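Local coordinates for protein NAD nucleotidase (Haemophilus influenzae, PDB 3ZTV) that degrades NAD to adenosine and nicotinamide riboside, acting in the periplasm as a zinc-dependent 5'-nucleotidase that also has NAD(P) pyrophosphatase activity, at residues G411-I416 and L430-T435; N424-F429 and P544-F549. All blocks are in the same frame, centred on the assembly; numbering follows the deposited sequence.

Contact 1: residues G411-I416 and L430-T435. With ADN (adenosine), chain D.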
ATOM      1  N   GLY A 411      21.396  20.651 -30.755  1.00 13.25           N
ATOM      2  CA  GLY A 411      20.606  21.351 -29.759  1.00 12.79           C
ATOM      3  C   GLY A 411      21.379  22.475 -29.099  1.00 14.08           C
ATOM      4  O   GLY A 411      20.860  23.165 -28.221  1.00 16.01           O
ATOM      5  N   VAL A 412      22.633  22.650 -29.515  1.00 13.03           N
ATOM      6  CA  VAL A 412      23.487  23.715 -28.997  1.00 18.63           C
ATOM      7  C   VAL A 412      24.050  24.526 -30.172  1.00 17.34           C
ATOM      8  O   VAL A 412      24.777  23.996 -31.016  1.00 19.71           O
ATOM      9  CB  VAL A 412      24.611  23.149 -28.089  1.00 21.44           C
ATOM     10  CG1 VAL A 412      24.052  22.058 -27.183  1.00 20.32           C
ATOM     11  CG2 VAL A 412      25.761  22.602 -28.915  1.00 20.07           C
ATOM     12  N   ARG A 413      23.701  25.808 -30.230  1.00 18.35           N
ATOM     13  CA  ARG A 413      23.906  26.609 -31.438  1.00 20.32           C
ATOM     14  C   ARG A 413      25.210  27.401 -31.496  1.00 19.34           C
ATOM     15  O   ARG A 413      25.522  27.999 -32.525  1.00 19.24           O
ATOM     16  CB  ARG A 413      22.736  27.576 -31.634  1.00 22.17           C
ATOM     17  CG  ARG A 413      21.471  26.946 -32.173  1.00 25.17           C
ATOM     18  CD  ARG A 413      20.405  28.012 -32.374  1.00 29.63           C
ATOM     19  NE  ARG A 413      19.379  27.600 -33.325  1.00 33.64           N
ATOM     20  CZ  ARG A 413      18.269  28.292 -33.565  1.00 35.93           C
ATOM     21  NH1 ARG A 413      18.041  29.427 -32.916  1.00 39.02           N
ATOM     22  NH2 ARG A 413      17.386  27.850 -34.449  1.00 36.18           N
ATOM     23  N   ALA A 414      25.963  27.419 -30.404  1.00 18.67           N
ATOM     24  CA  ALA A 414      27.202  28.189 -30.373  1.00 18.76           C
ATOM     25  C   ALA A 414      28.119  27.720 -29.258  1.00 16.01           C
ATOM     26  O   ALA A 414      27.697  26.981 -28.364  1.00 16.85           O
ATOM     27  CB  ALA A 414      26.903  29.678 -30.223  1.00 20.54           C
ATOM     28  N   ASP A 415      29.377  28.150 -29.313  1.00 17.01           N
ATOM     29  CA  ASP A 415      30.308  27.893 -28.228  1.00 15.17           C
ATOM     30  C   ASP A 415      29.751  28.540 -26.969  1.00 15.82           C
ATOM     31  O   ASP A 415      29.063  29.560 -27.041  1.00 15.55           O
ATOM     32  CB  ASP A 415      31.687  28.513 -28.507  1.00 16.48           C
ATOM     33  CG  ASP A 415      32.370  27.945 -29.748  1.00 17.54           C
ATOM     34  OD1 ASP A 415      31.837  27.025 -30.393  1.00 16.65           O
ATOM     35  OD2 ASP A 415      33.477  28.427 -30.071  1.00 22.86           O
ATOM     36  N   ILE A 416      30.058  27.958 -25.818  1.00 13.72           N
ATOM     37  CA  ILE A 416      29.756  28.595 -24.550  1.00 15.35           C
ATOM     38  C   ILE A 416      31.051  29.199 -24.022  1.00 15.71           C
ATOM     39  O   ILE A 416      31.994  28.475 -23.700  1.00 16.26           O
ATOM     40  CB  ILE A 416      29.160  27.601 -23.539  1.00 15.15           C
ATOM     41  CG1 ILE A 416      27.849  27.032 -24.083  1.00 16.10           C
ATOM     42  CG2 ILE A 416      28.932  28.274 -22.197  1.00 15.68           C
ATOM     43  CD1 ILE A 416      27.196  25.991 -23.188  1.00 17.86           C
ATOM     44  N   LEU A 430      19.639  27.944 -25.208  1.00 15.81           N
ATOM     45  CA  LEU A 430      18.704  26.854 -25.473  1.00 15.91           C
ATOM     46  C   LEU A 430      17.368  27.416 -25.922  1.00 15.24           C
ATOM     47  O   LEU A 430      16.493  27.675 -25.091  1.00 17.01           O
ATOM     48  CB  LEU A 430      18.511  26.039 -24.202  1.00 13.93           C
ATOM     49  CG  LEU A 430      19.790  25.398 -23.670  1.00 15.05           C
ATOM     50  CD1 LEU A 430      19.631  25.043 -22.205  1.00 16.35           C
ATOM     51  CD2 LEU A 430      20.175  24.177 -24.493  1.00 17.84           C
ATOM     52  N   PRO A 431      17.205  27.602 -27.240  1.00 16.87           N
ATOM     53  CA  PRO A 431      16.046  28.299 -27.805  1.00 19.48           C
ATOM     54  C   PRO A 431      14.894  27.399 -28.253  1.00 18.53           C
ATOM     55  O   PRO A 431      13.880  27.924 -28.717  1.00 18.98           O
ATOM     56  CB  PRO A 431      16.646  28.985 -29.031  1.00 21.83           C
ATOM     57  CG  PRO A 431      17.668  28.008 -29.509  1.00 19.87           C
ATOM     58  CD  PRO A 431      18.243  27.358 -28.259  1.00 19.91           C
ATOM     59  N   PHE A 432      15.031  26.083 -28.120  1.00 14.88           N
ATOM     60  CA  PHE A 432      14.060  25.163 -28.715  1.00 15.24           C
ATOM     61  C   PHE A 432      12.863  24.806 -27.830  1.00 14.04           C
ATOM     62  O   PHE A 432      11.864  24.267 -28.316  1.00 17.13           O
ATOM     63  CB  PHE A 432      14.755  23.888 -29.189  1.00 14.37           C
ATOM     64  CG  PHE A 432      15.669  24.099 -30.361  1.00 16.15           C
ATOM     65  CD1 PHE A 432      15.159  24.475 -31.593  1.00 18.45           C
ATOM     66  CD2 PHE A 432      17.033  23.911 -30.233  1.00 15.87           C
ATOM     67  CE1 PHE A 432      16.001  24.664 -32.679  1.00 19.43           C
ATOM     68  CE2 PHE A 432      17.880  24.096 -31.311  1.00 18.08           C
ATOM     69  CZ  PHE A 432      17.363  24.476 -32.535  1.00 19.32           C
ATOM     70  N   GLY A 433      12.966  25.093 -26.538  1.00 14.82           N
ATOM     71  CA  GLY A 433      11.876  24.819 -25.620  1.00 14.80           C
ATOM     72  C   GLY A 433      11.651  23.349 -25.297  1.00 13.46           C
ATOM     73  O   GLY A 433      10.519  22.933 -25.050  1.00 17.18           O
ATOM     74  N   ASN A 434      12.720  22.557 -25.292  1.00 11.33           N
ATOM     75  CA  ASN A 434      12.598  21.151 -24.911  1.00  9.83           C
ATOM     76  C   ASN A 434      12.401  20.979 -23.417  1.00  9.38           C
ATOM     77  O   ASN A 434      12.805  21.833 -22.628  1.00 10.69           O
ATOM     78  CB  ASN A 434      13.852  20.366 -25.301  1.00 10.14           C
ATOM     79  CG  ASN A 434      14.082  20.324 -26.790  1.00 11.79           C
ATOM     80  OD1 ASN A 434      13.144  20.230 -27.582  1.00 13.45           O
ATOM     81  ND2 ASN A 434      15.349  20.387 -27.184  1.00 11.46           N
ATOM     82  N   THR A 435      11.795  19.857 -23.036  1.00 10.11           N
ATOM     83  CA  THR A 435      11.771  19.445 -21.639  1.00  9.24           C
ATOM     84  C   THR A 435      12.548  18.137 -21.524  1.00  9.18           C
ATOM     85  O   THR A 435      12.796  17.462 -22.522  1.00  9.74           O
ATOM     86  CB  THR A 435      10.334  19.225 -21.131  1.00  9.59           C
ATOM     87  OG1 THR A 435       9.652  18.351 -22.035  1.00 11.19           O
ATOM     88  CG2 THR A 435       9.581  20.551 -21.030  1.00 10.46           C
TER
HETATM   89  O5' ADN D1600      18.677  22.628 -38.095  1.00 29.03           O
HETATM   90  C5' ADN D1600      18.054  21.376 -37.796  1.00 21.36           C
HETATM   91  C4' ADN D1600      18.829  20.699 -36.672  1.00 18.48           C
HETATM   92  O4' ADN D1600      18.674  21.434 -35.454  1.00 17.36           O
HETATM   93  C3' ADN D1600      18.343  19.294 -36.379  1.00 16.87           C
HETATM   94  O3' ADN D1600      19.048  18.326 -37.162  1.00 20.38           O
HETATM   95  C2' ADN D1600      18.636  19.131 -34.900  1.00 14.93           C
HETATM   96  O2' ADN D1600      19.969  18.649 -34.690  1.00 16.73           O
HETATM   97  C1' ADN D1600      18.546  20.540 -34.347  1.00 16.23           C
HETATM   98  N9  ADN D1600      17.225  20.735 -33.710  1.00 13.80           N
HETATM   99  C8  ADN D1600      16.100  21.209 -34.282  1.00 15.51           C
HETATM  100  N7  ADN D1600      15.081  21.248 -33.381  1.00 15.58           N
HETATM  101  C5  ADN D1600      15.558  20.784 -32.204  1.00 13.72           C
HETATM  102  C6  ADN D1600      15.041  20.556 -30.836  1.00 14.88           C
HETATM  103  N6  ADN D1600      13.759  20.822 -30.498  1.00 14.66           N
HETATM  104  N1  ADN D1600      15.896  20.063 -29.918  1.00 12.85           N
HETATM  105  C2  ADN D1600      17.180  19.784 -30.207  1.00 13.68           C
HETATM  106  N3  ADN D1600      17.716  19.965 -31.422  1.00 13.23           N
HETATM  107  C4  ADN D1600      16.970  20.458 -32.436  1.00 14.45           C
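Arg413 crosses Pro431 and Phe432 obliquely with the end of its side chain. Its NE lies 3.8 Å from Phe432 CZ, with NH2 close to the same carbon, and NH1 comes to 3.7 Å from Pro431 CG. The guanidinium plane is turned 69° from the phenyl plane, so the two do not stack, and the contact between the segments is one of van der Waals packing. The chain of Arg413 is extended from CG to NE, with CD passing Pro431 CG on the way.

Phe432 lies between the proline that precedes it and the flat adenine of the bound adenosine. On one face, offset toward the rim, sits Pro431 CG; across the opposite face lies the base, whose C5 is 3.7 Å above the ring plane and over its centre. Gly411 closes in from the other segment, its CA 3.6 Å from adenosine N3, so the backbone itself lies against the base. Asn434 reads the Watson-Crick edge of the adenine: ND2 donates to N1 at 2.8 Å, and OD1 accepts from N6 at 3.0 Å, both nearly straight. This is the adenosine pocket of the C-terminal domain, and Arg413 probably binds substrate as well.

Farther from the adenosine, Leu430 brings CD2 to 3.9 Å from Gly411 O, while Val412 rests on helix 386-396 and Asn434 touches Tyr516 of helix 515-518.

Contact 2: residues N424-F429 and P544-F549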
ATOM      1  N   ASN A 424      18.703  35.294 -18.719  1.00  8.50           N
ATOM      2  CA  ASN A 424      18.396  35.465 -20.139  1.00  8.69           C
ATOM      3  C   ASN A 424      19.322  34.636 -21.004  1.00  9.08           C
ATOM      4  O   ASN A 424      18.904  34.062 -22.011  1.00 10.98           O
ATOM      5  CB  ASN A 424      18.534  36.928 -20.566  1.00  9.29           C
ATOM      6  CG  ASN A 424      17.369  37.781 -20.136  1.00  9.48           C
ATOM      7  OD1 ASN A 424      16.223  37.335 -20.132  1.00 11.74           O
ATOM      8  ND2 ASN A 424      17.650  39.029 -19.792  1.00  9.91           N
ATOM      9  N   ASP A 425      20.595  34.592 -20.622  1.00  9.71           N
ATOM     10  CA  ASP A 425      21.586  33.846 -21.385  1.00 10.01           C
ATOM     11  C   ASP A 425      21.216  32.371 -21.541  1.00 11.38           C
ATOM     12  O   ASP A 425      21.456  31.778 -22.589  1.00 12.21           O
ATOM     13  CB  ASP A 425      22.973  33.969 -20.751  1.00 12.28           C
ATOM     14  CG  ASP A 425      23.549  35.375 -20.847  1.00 12.58           C
ATOM     15  OD1 ASP A 425      23.100  36.177 -21.696  1.00 13.05           O
ATOM     16  OD2 ASP A 425      24.469  35.669 -20.065  1.00 12.58           O
ATOM     17  N   ALA A 426      20.649  31.773 -20.496  1.00 11.39           N
ATOM     18  CA  ALA A 426      20.242  30.366 -20.568  1.00 10.89           C
ATOM     19  C   ALA A 426      19.195  30.133 -21.650  1.00 10.78           C
ATOM     20  O   ALA A 426      19.250  29.143 -22.380  1.00 12.08           O
ATOM     21  CB  ALA A 426      19.726  29.878 -19.222  1.00 12.88           C
ATOM     22  N   TYR A 427      18.245  31.052 -21.748  1.00 10.58           N
ATOM     23  CA  TYR A 427      17.221  30.982 -22.779  1.00 12.46           C
ATOM     24  C   TYR A 427      17.786  31.290 -24.168  1.00 14.35           C
ATOM     25  O   TYR A 427      17.213  30.893 -25.177  1.00 15.41           O
ATOM     26  CB  TYR A 427      16.045  31.896 -22.429  1.00 12.18           C
ATOM     27  CG  TYR A 427      15.100  31.278 -21.419  1.00 12.81           C
ATOM     28  CD1 TYR A 427      15.350  31.351 -20.053  1.00 11.54           C
ATOM     29  CD2 TYR A 427      13.959  30.614 -21.842  1.00 13.00           C
ATOM     30  CE1 TYR A 427      14.479  30.779 -19.136  1.00 13.32           C
ATOM     31  CE2 TYR A 427      13.091  30.040 -20.939  1.00 12.23           C
ATOM     32  CZ  TYR A 427      13.352  30.127 -19.589  1.00 12.79           C
ATOM     33  OH  TYR A 427      12.474  29.549 -18.700  1.00 12.59           O
ATOM     34  N   THR A 428      18.925  31.979 -24.205  1.00 14.63           N
ATOM     35  CA  THR A 428      19.656  32.203 -25.450  1.00 16.91           C
ATOM     36  C   THR A 428      20.427  30.953 -25.868  1.00 18.24           C
ATOM     37  O   THR A 428      20.460  30.606 -27.053  1.00 21.49           O
ATOM     38  CB  THR A 428      20.647  33.377 -25.306  1.00 18.24           C
ATOM     39  OG1 THR A 428      19.919  34.583 -25.050  1.00 18.59           O
ATOM     40  CG2 THR A 428      21.477  33.546 -26.575  1.00 24.71           C
ATOM     41  N   PHE A 429      21.051  30.290 -24.897  1.00 16.97           N
ATOM     42  CA  PHE A 429      21.794  29.058 -25.147  1.00 17.96           C
ATOM     43  C   PHE A 429      20.870  27.981 -25.716  1.00 19.42           C
ATOM     44  O   PHE A 429      21.267  27.203 -26.582  1.00 20.87           O
ATOM     45  CB  PHE A 429      22.416  28.518 -23.851  1.00 19.60           C
ATOM     46  CG  PHE A 429      23.538  29.354 -23.300  1.00 21.72           C
ATOM     47  CD1 PHE A 429      24.261  30.210 -24.113  1.00 23.70           C
ATOM     48  CD2 PHE A 429      23.878  29.268 -21.958  1.00 19.77           C
ATOM     49  CE1 PHE A 429      25.297  30.971 -23.593  1.00 21.60           C
ATOM     50  CE2 PHE A 429      24.908  30.027 -21.439  1.00 19.29           C
ATOM     51  CZ  PHE A 429      25.617  30.879 -22.261  1.00 21.02           C
ATOM     52  N   PRO A 544      11.858  22.285 -18.050  1.00  8.47           N
ATOM     53  CA  PRO A 544      12.394  22.911 -19.266  1.00  8.37           C
ATOM     54  C   PRO A 544      13.921  23.011 -19.306  1.00  7.20           C
ATOM     55  O   PRO A 544      14.578  23.240 -18.282  1.00  8.91           O
ATOM     56  CB  PRO A 544      11.779  24.319 -19.254  1.00 11.01           C
ATOM     57  CG  PRO A 544      10.671  24.268 -18.259  1.00 10.94           C
ATOM     58  CD  PRO A 544      11.067  23.228 -17.242  1.00  9.37           C
ATOM     59  N   ASP A 545      14.460  22.872 -20.516  1.00  7.99           N
ATOM     60  CA  ASP A 545      15.908  22.875 -20.731  1.00  9.48           C
ATOM     61  C   ASP A 545      16.651  24.118 -20.228  1.00  7.92           C
ATOM     62  O   ASP A 545      17.677  23.998 -19.561  1.00  9.40           O
ATOM     63  CB  ASP A 545      16.273  22.564 -22.196  1.00  9.36           C
ATOM     64  CG  ASP A 545      15.540  23.442 -23.221  1.00 10.21           C
ATOM     65  OD1 ASP A 545      14.910  24.452 -22.842  1.00 10.72           O
ATOM     66  OD2 ASP A 545      15.618  23.110 -24.429  1.00 11.74           O
ATOM     67  N   ALA A 546      16.130  25.307 -20.516  1.00  8.68           N
ATOM     68  CA  ALA A 546      16.798  26.530 -20.077  1.00  8.56           C
ATOM     69  C   ALA A 546      16.799  26.611 -18.552  1.00  7.99           C
ATOM     70  O   ALA A 546      17.764  27.078 -17.937  1.00  8.04           O
ATOM     71  CB  ALA A 546      16.131  27.752 -20.687  1.00 10.20           C
ATOM     72  N   GLU A 547      15.704  26.160 -17.943  1.00  7.54           N
ATOM     73  CA  GLU A 547      15.611  26.144 -16.487  1.00  8.21           C
ATOM     74  C   GLU A 547      16.590  25.143 -15.857  1.00  8.76           C
ATOM     75  O   GLU A 547      17.126  25.396 -14.781  1.00  9.09           O
ATOM     76  CB  GLU A 547      14.168  25.893 -16.030  1.00 10.09           C
ATOM     77  CG  GLU A 547      13.198  27.012 -16.432  1.00 11.22           C
ATOM     78  CD  GLU A 547      13.477  28.332 -15.729  1.00 12.31           C
ATOM     79  OE1 GLU A 547      14.148  28.324 -14.682  1.00 13.48           O
ATOM     80  OE2 GLU A 547      13.014  29.386 -16.224  1.00 13.16           O
ATOM     81  N   SER A 548      16.847  24.030 -16.539  1.00  9.22           N
ATOM     82  CA  SER A 548      17.871  23.087 -16.078  1.00  9.99           C
ATOM     83  C   SER A 548      19.251  23.745 -16.075  1.00  9.41           C
ATOM     84  O   SER A 548      20.043  23.579 -15.139  1.00 10.47           O
ATOM     85  CB  SER A 548      17.900  21.853 -16.979  1.00 10.70           C
ATOM     86  OG  SER A 548      16.690  21.123 -16.895  1.00 11.61           O
ATOM     87  N   PHE A 549      19.531  24.510 -17.124  1.00  9.15           N
ATOM     88  CA  PHE A 549      20.795  25.219 -17.221  1.00  9.57           C
ATOM     89  C   PHE A 549      20.939  26.220 -16.084  1.00 10.51           C
ATOM     90  O   PHE A 549      21.989  26.303 -15.456  1.00 11.56           O
ATOM     91  CB  PHE A 549      20.942  25.909 -18.574  1.00 10.73           C
ATOM     92  CG  PHE A 549      22.357  26.303 -18.883  1.00 12.94           C
ATOM     93  CD1 PHE A 549      22.935  27.394 -18.260  1.00 16.11           C
ATOM     94  CD2 PHE A 549      23.127  25.548 -19.751  1.00 15.95           C
ATOM     95  CE1 PHE A 549      24.241  27.747 -18.523  1.00 16.83           C
ATOM     96  CE2 PHE A 549      24.437  25.900 -20.017  1.00 19.66           C
ATOM     97  CZ  PHE A 549      24.991  27.001 -19.398  1.00 17.77           C
TER
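Ala426 and Ala546 face each other where the two helices come closest, their CB atoms 4.4 Å apart and Ala426 CB resting 3.7 Å from Ala546 O. Small side chains at this point let the segment axes approach to 8.4 Å. To one side, the edge of Phe429 meets the face of Phe549 in an offset edge-to-face pair, with planes at 62°. Phe429 CD2 and CE2 do the touching, CD2 standing 3.6 Å from Phe549 CZ and toward the rim of that ring. Phe549 CD1 also reaches Ala426 CB.

This is an alanine-lined helix-helix packing, with N-to-C directions at 130°, between the short helix 423-429 and the first turn of helix 545-555 in the C-terminal part of the 5'-nucleotidase. Helix 386-396 joins it through Phe390, whose ring meets Phe549 edge-to-face.

On the other side, Ala546 CB points at the middle of the Tyr427 ring, 3.5 Å from its centroid, in a CH-pi contact almost along the ring normal. The tyrosine then reaches past the alanine to the polar edge, where its OH donates to Glu547 OE2 over a short 2.5 Å. The oxygen is met on its anti side, 21° out of the carboxylate plane. The bend of Glu547 at chi2 turns CD toward the tyrosine hydroxyl, and its OE1 bonds Thr79 OG1 of helix 76-79.

Overall arrangement
From the N terminus, the metal-binding phosphoesterase part comes first, and both contacts follow in the C-terminal part. The chain leaves strand 404-408, passes through 411-416, and runs by strand 419-422 and helix 423-429 into 430-435, where contact 1 closes a short loop. Contact 2 opens within that loop, at 424-429, but closes only at 544-549, more than a hundred residues on, directly after the last strand of the five-stranded sheet, 539-544. The two loops therefore cross. Their centres are 8 Å apart, and they touch directly: Leu430 packs on Asp545 and Ala546, and Asn434 O probably accepts a hydrogen bond from Asp545 N. Together they tie the adenosine loops to helix 545-555.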